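Local coordinates for protein GCN5-related N-acetyltransferase (Anabaena variabilis, PDB 2OZG) that binds coenzyme A and, as a member of the GNAT family, probably transfers acetyl groups to amines, perhaps those of aminoglycosides, at residues Asp145-Glu157 / Leu237-Ile249. Numbering follows the deposited sequence.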
loop_
_atom_site.group_PDB
_atom_site.type_symbol
_atom_site.label_atom_id
_atom_site.label_comp_id
_atom_site.label_asym_id
_atom_site.label_seq_id
_atom_site.Cartn_x
_atom_site.Cartn_y
_atom_site.Cartn_z
ATOM N N ASP A 145 -14.316 -17.413 0.346
ATOM C CA ASP A 145 -14.156 -18.533 -0.554
ATOM C C ASP A 145 -13.145 -19.625 -0.121
ATOM O O ASP A 145 -12.947 -20.604 -0.850
ATOM C CB ASP A 145 -13.889 -18.028 -1.980
ATOM C CG ASP A 145 -12.567 -17.345 -2.119
ATOM O OD1 ASP A 145 -11.791 -17.322 -1.131
ATOM O OD2 ASP A 145 -12.310 -16.826 -3.244
ATOM N N SER A 146 -12.498 -19.449 1.032
ATOM C CA SER A 146 -11.588 -20.434 1.564
ATOM C C SER A 146 -12.302 -21.342 2.575
ATOM O O SER A 146 -11.765 -22.370 2.965
ATOM C CB SER A 146 -10.378 -19.763 2.223
ATOM O OG SER A 146 -10.732 -19.218 3.490
ATOM N N ILE A 147 -13.551 -21.029 2.932
ATOM C CA ILE A 147 -14.268 -21.825 3.977
ATOM C C ILE A 147 -14.643 -23.195 3.506
ATOM O O ILE A 147 -14.375 -24.196 4.189
ATOM C CB ILE A 147 -15.484 -21.092 4.500
ATOM C CG1 ILE A 147 -14.995 -19.819 5.207
ATOM C CG2 ILE A 147 -16.235 -21.985 5.495
ATOM C CD1 ILE A 147 -16.098 -18.793 5.518
ATOM N N GLN A 148 -15.265 -23.240 2.334
ATOM C CA GLN A 148 -15.558 -24.490 1.678
ATOM C C GLN A 148 -16.127 -25.570 2.608
ATOM O O GLN A 148 -15.587 -26.666 2.716
ATOM C CB GLN A 148 -14.288 -24.991 0.966
ATOM C CG GLN A 148 -13.715 -24.009 -0.084
ATOM C CD GLN A 148 -12.255 -24.313 -0.460
ATOM O OE1 GLN A 148 -11.696 -25.342 -0.053
ATOM N NE2 GLN A 148 -11.637 -23.416 -1.249
ATOM N N ILE A 149 -17.189 -25.213 3.318
ATOM C CA ILE A 149 -17.955 -26.150 4.127
ATOM C C ILE A 149 -19.386 -26.023 3.642
ATOM O O ILE A 149 -19.894 -24.903 3.510
ATOM C CB ILE A 149 -17.872 -25.876 5.653
ATOM C CG1 ILE A 149 -16.465 -26.223 6.154
ATOM C CG2 ILE A 149 -18.960 -26.716 6.425
ATOM C CD1 ILE A 149 -16.133 -25.739 7.505
ATOM N N GLN A 150 -19.978 -27.165 3.284
ATOM C CA GLN A 150 -21.393 -27.248 2.947
ATOM C C GLN A 150 -21.946 -28.450 3.731
ATOM O O GLN A 150 -22.124 -29.529 3.190
ATOM C CB GLN A 150 -21.641 -27.382 1.441
ATOM C CG GLN A 150 -23.166 -27.494 1.074
ATOM C CD GLN A 150 -24.038 -26.256 1.433
ATOM O OE1 GLN A 150 -23.656 -25.104 1.193
ATOM N NE2 GLN A 150 -25.232 -26.514 1.961
ATOM N N HIS A 151 -22.190 -28.241 5.021
ATOM C CA HIS A 151 -22.671 -29.293 5.923
ATOM C C HIS A 151 -23.781 -28.649 6.743
ATOM O O HIS A 151 -23.633 -28.406 7.957
ATOM C CB HIS A 151 -21.525 -29.770 6.832
ATOM C CG HIS A 151 -21.762 -31.107 7.469
ATOM N ND1 HIS A 151 -22.831 -31.365 8.305
ATOM C CD2 HIS A 151 -21.039 -32.250 7.422
ATOM C CE1 HIS A 151 -22.773 -32.618 8.721
ATOM N NE2 HIS A 151 -21.692 -33.176 8.203
ATOM N N ALA A 152 -24.888 -28.362 6.055
ATOM C CA ALA A 152 -26.030 -27.657 6.646
ATOM C C ALA A 152 -26.909 -28.583 7.481
ATOM O O ALA A 152 -28.019 -28.908 7.100
ATOM C CB ALA A 152 -26.861 -27.002 5.550
ATOM N N SER A 153 -26.387 -28.986 8.624
ATOM C CA SER A 153 -27.083 -29.850 9.545
ATOM C C SER A 153 -28.397 -29.222 10.035
ATOM O O SER A 153 -29.410 -29.890 10.151
ATOM C CB SER A 153 -26.174 -30.036 10.773
ATOM O OG SER A 153 -24.862 -30.403 10.407
ATOM N N LEU A 154 -28.335 -27.927 10.351
ATOM C CA LEU A 154 -29.430 -27.161 10.953
ATOM C C LEU A 154 -29.755 -25.972 10.079
ATOM O O LEU A 154 -28.869 -25.436 9.400
ATOM C CB LEU A 154 -29.015 -26.627 12.338
ATOM C CG LEU A 154 -28.538 -27.686 13.320
ATOM C CD1 LEU A 154 -28.148 -27.059 14.608
ATOM C CD2 LEU A 154 -29.603 -28.742 13.548
ATOM N N PRO A 155 -31.047 -25.605 10.022
ATOM C CA PRO A 155 -31.423 -24.449 9.277
ATOM C C PRO A 155 -31.151 -23.169 10.019
ATOM O O PRO A 155 -31.028 -23.164 11.232
ATOM C CB PRO A 155 -32.940 -24.594 9.135
ATOM C CG PRO A 155 -33.363 -25.404 10.195
ATOM C CD PRO A 155 -32.219 -26.332 10.519
ATOM N N LEU A 156 -31.106 -22.095 9.260
ATOM C CA LEU A 156 -30.986 -20.762 9.792
ATOM C C LEU A 156 -32.258 -20.025 9.455
ATOM O O LEU A 156 -32.850 -20.270 8.413
ATOM C CB LEU A 156 -29.772 -20.024 9.231
ATOM C CG LEU A 156 -28.529 -20.407 10.020
ATOM C CD1 LEU A 156 -27.866 -21.546 9.357
ATOM C CD2 LEU A 156 -27.626 -19.236 10.161
ATOM N N GLU A 157 -32.641 -19.128 10.350
ATOM C CA GLU A 157 -33.869 -18.376 10.272
ATOM C C GLU A 157 -33.632 -16.929 10.690
ATOM O O GLU A 157 -33.116 -16.715 11.748
ATOM C CB GLU A 157 -34.854 -18.986 11.250
ATOM C CG GLU A 157 -36.227 -18.397 11.146
ATOM C CD GLU A 157 -37.160 -18.843 12.273
ATOM O OE1 GLU A 157 -36.768 -19.724 13.081
ATOM O OE2 GLU A 157 -38.274 -18.295 12.344
ATOM N N LEU A 237 -23.765 -23.850 20.329
ATOM C CA LEU A 237 -23.801 -24.720 21.515
ATOM C C LEU A 237 -23.432 -26.167 21.223
ATOM O O LEU A 237 -23.118 -26.915 22.146
ATOM C CB LEU A 237 -25.145 -24.677 22.221
ATOM C CG LEU A 237 -25.607 -23.313 22.717
ATOM C CD1 LEU A 237 -26.982 -23.438 23.368
ATOM C CD2 LEU A 237 -24.599 -22.726 23.692
ATOM N N SER A 238 -23.402 -26.535 19.946
ATOM C CA SER A 238 -23.181 -27.907 19.547
ATOM C C SER A 238 -22.464 -27.919 18.210
ATOM O O SER A 238 -22.434 -26.910 17.516
ATOM C CB SER A 238 -24.537 -28.595 19.380
ATOM O OG SER A 238 -25.230 -28.023 18.276
ATOM N N ASN A 239 -21.932 -29.072 17.848
ATOM C CA ASN A 239 -21.250 -29.216 16.567
ATOM C C ASN A 239 -22.143 -28.983 15.340
ATOM O O ASN A 239 -21.697 -28.390 14.364
ATOM C CB ASN A 239 -20.574 -30.578 16.482
ATOM C CG ASN A 239 -19.752 -30.712 15.226
ATOM O OD1 ASN A 239 -18.954 -29.813 14.833
ATOM N ND2 ASN A 239 -19.960 -31.809 14.574
ATOM N N PRO A 240 -23.393 -29.503 15.354
ATOM C CA PRO A 240 -24.304 -29.159 14.246
ATOM C C PRO A 240 -24.486 -27.623 14.093
ATOM O O PRO A 240 -24.653 -27.145 12.993
ATOM C CB PRO A 240 -25.585 -29.828 14.655
ATOM C CG PRO A 240 -25.125 -31.005 15.477
ATOM C CD PRO A 240 -24.001 -30.481 16.259
ATOM N N ALA A 241 -24.448 -26.873 15.196
ATOM C CA ALA A 241 -24.546 -25.407 15.098
ATOM C C ALA A 241 -23.279 -24.862 14.482
ATOM O O ALA A 241 -23.356 -23.950 13.679
ATOM C CB ALA A 241 -24.827 -24.761 16.439
ATOM N N VAL A 242 -22.122 -25.434 14.836
ATOM C CA VAL A 242 -20.851 -24.990 14.259
ATOM C C VAL A 242 -20.793 -25.249 12.758
ATOM O O VAL A 242 -20.464 -24.340 12.007
ATOM C CB VAL A 242 -19.576 -25.554 14.949
ATOM C CG1 VAL A 242 -18.326 -24.982 14.279
ATOM C CG2 VAL A 242 -19.537 -25.225 16.433
ATOM N N GLN A 243 -21.151 -26.453 12.310
ATOM C CA GLN A 243 -21.160 -26.765 10.858
ATOM C C GLN A 243 -22.109 -25.856 10.087
ATOM O O GLN A 243 -21.836 -25.416 8.953
ATOM C CB GLN A 243 -21.564 -28.213 10.606
ATOM C CG GLN A 243 -20.609 -29.255 11.152
ATOM C CD GLN A 243 -19.151 -29.215 10.566
ATOM O OE1 GLN A 243 -18.890 -28.592 9.533
ATOM N NE2 GLN A 243 -18.217 -29.927 11.233
ATOM N N SER A 244 -23.231 -25.577 10.716
ATOM C CA SER A 244 -24.281 -24.740 10.145
ATOM C C SER A 244 -23.833 -23.287 10.029
ATOM O O SER A 244 -24.082 -22.616 9.051
ATOM C CB SER A 244 -25.563 -24.930 10.960
ATOM O OG SER A 244 -26.112 -26.265 10.782
ATOM N N PHE A 245 -23.088 -22.830 11.025
ATOM C CA PHE A 245 -22.500 -21.511 11.032
ATOM C C PHE A 245 -21.569 -21.316 9.840
ATOM O O PHE A 245 -21.731 -20.395 9.046
ATOM C CB PHE A 245 -21.736 -21.425 12.353
ATOM C CG PHE A 245 -20.895 -20.198 12.552
ATOM C CD1 PHE A 245 -21.422 -19.061 13.155
ATOM C CD2 PHE A 245 -19.512 -20.227 12.283
ATOM C CE1 PHE A 245 -20.579 -17.923 13.419
ATOM C CE2 PHE A 245 -18.709 -19.116 12.498
ATOM C CZ PHE A 245 -19.248 -17.966 13.102
ATOM N N TRP A 246 -20.600 -22.208 9.715
ATOM C CA TRP A 246 -19.643 -22.135 8.646
ATOM C C TRP A 246 -20.298 -22.298 7.315
ATOM O O TRP A 246 -19.894 -21.636 6.400
ATOM C CB TRP A 246 -18.534 -23.178 8.763
ATOM C CG TRP A 246 -17.452 -22.837 9.766
ATOM C CD1 TRP A 246 -17.061 -23.595 10.823
ATOM C CD2 TRP A 246 -16.637 -21.651 9.798
ATOM N NE1 TRP A 246 -16.045 -22.956 11.541
ATOM C CE2 TRP A 246 -15.785 -21.755 10.929
ATOM C CE3 TRP A 246 -16.577 -20.493 9.018
ATOM C CZ2 TRP A 246 -14.878 -20.773 11.259
ATOM C CZ3 TRP A 246 -15.635 -19.494 9.358
ATOM C CH2 TRP A 246 -14.830 -19.633 10.457
ATOM N N THR A 247 -21.224 -23.247 7.164
ATOM C CA THR A 247 -21.948 -23.416 5.896
ATOM C C THR A 247 -22.649 -22.123 5.483
ATOM O O THR A 247 -22.562 -21.681 4.336
ATOM C CB THR A 247 -22.994 -24.545 5.968
ATOM O OG1 THR A 247 -22.345 -25.779 6.258
ATOM C CG2 THR A 247 -23.725 -24.701 4.657
ATOM N N PHE A 248 -23.317 -21.484 6.438
ATOM C CA PHE A 248 -24.057 -20.267 6.142
ATOM C C PHE A 248 -23.087 -19.162 5.617
ATOM O O PHE A 248 -23.282 -18.539 4.574
ATOM C CB PHE A 248 -24.787 -19.897 7.413
ATOM C CG PHE A 248 -25.566 -18.587 7.354
ATOM C CD1 PHE A 248 -26.783 -18.526 6.736
ATOM C CD2 PHE A 248 -25.064 -17.449 7.955
ATOM C CE1 PHE A 248 -27.514 -17.326 6.688
ATOM C CE2 PHE A 248 -25.777 -16.231 7.893
ATOM C CZ PHE A 248 -27.008 -16.190 7.270
ATOM N N ILE A 249 -22.004 -18.977 6.333
ATOM C CA ILE A 249 -20.995 -18.020 5.981
ATOM C C ILE A 249 -20.341 -18.357 4.643
ATOM O O ILE A 249 -20.159 -17.464 3.836
ATOM C CB ILE A 249 -19.958 -17.947 7.077
ATOM C CG1 ILE A 249 -20.615 -17.430 8.352
ATOM C CG2 ILE A 249 -18.841 -17.039 6.699
ATOM C CD1 ILE A 249 -19.705 -17.599 9.570
HETATM O O HOH W 1 -26.598 -24.133 7.434
#
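L156 lays its CD2 methyl over one face of the F248 ring, a CH-pi contact 3.6 Å from the ring centroid and 17° off its normal; a branched aliphatic tip suits a flat aromatic surface. F248 has its CG anti to the backbone N (chi1 176°), which swings the ring off the helix to the strand that begins at L156, where Y204 and I216 also pack against it.

Two hydroxyls, three residues apart on the helix, hold two N-H groups of the passing chain, those of H151 and L154. OG1 of T247 accepts from H151 N at 2.8 Å, nearly straight at 160°, and gives its own proton to Q243 O from above the carbonyl plane. S244 repeats the pattern: OG takes L154 N at 2.8 Å and donates, tilted from the carbonyl plane, to P240 O, which S244 N reaches from the opposite face. Small hydroxyl residues suit these places because each folds back on its own helix while still receiving an N-H from the loop. Beside OG1, the CG2 methyl of T247 rests against the Q150 amide, whose OE1 bonds to N251. A valine in place of T247 would keep that methyl but would probably leave H151 N without its acceptor and let this part of the loop drift from the helix.

Earlier in the loop, CD1 of I149 packs on CB of W246, while I147 brings CG2 within 3.8 Å of CE3 of the indole and presses CD1 tightly on CG2 of I249. The indole NE1 is bonded to L269 O. L154, for its part, sets CD1 against CB of P240 in the first turn, which S238 caps through a weak bond to A241 N.

Thus an irregular loop, with an inverse gamma turn centred on A152, runs along helix 239-250 of the second GNAT-family region before entering strand 156-158, which pairs with strand 202-206.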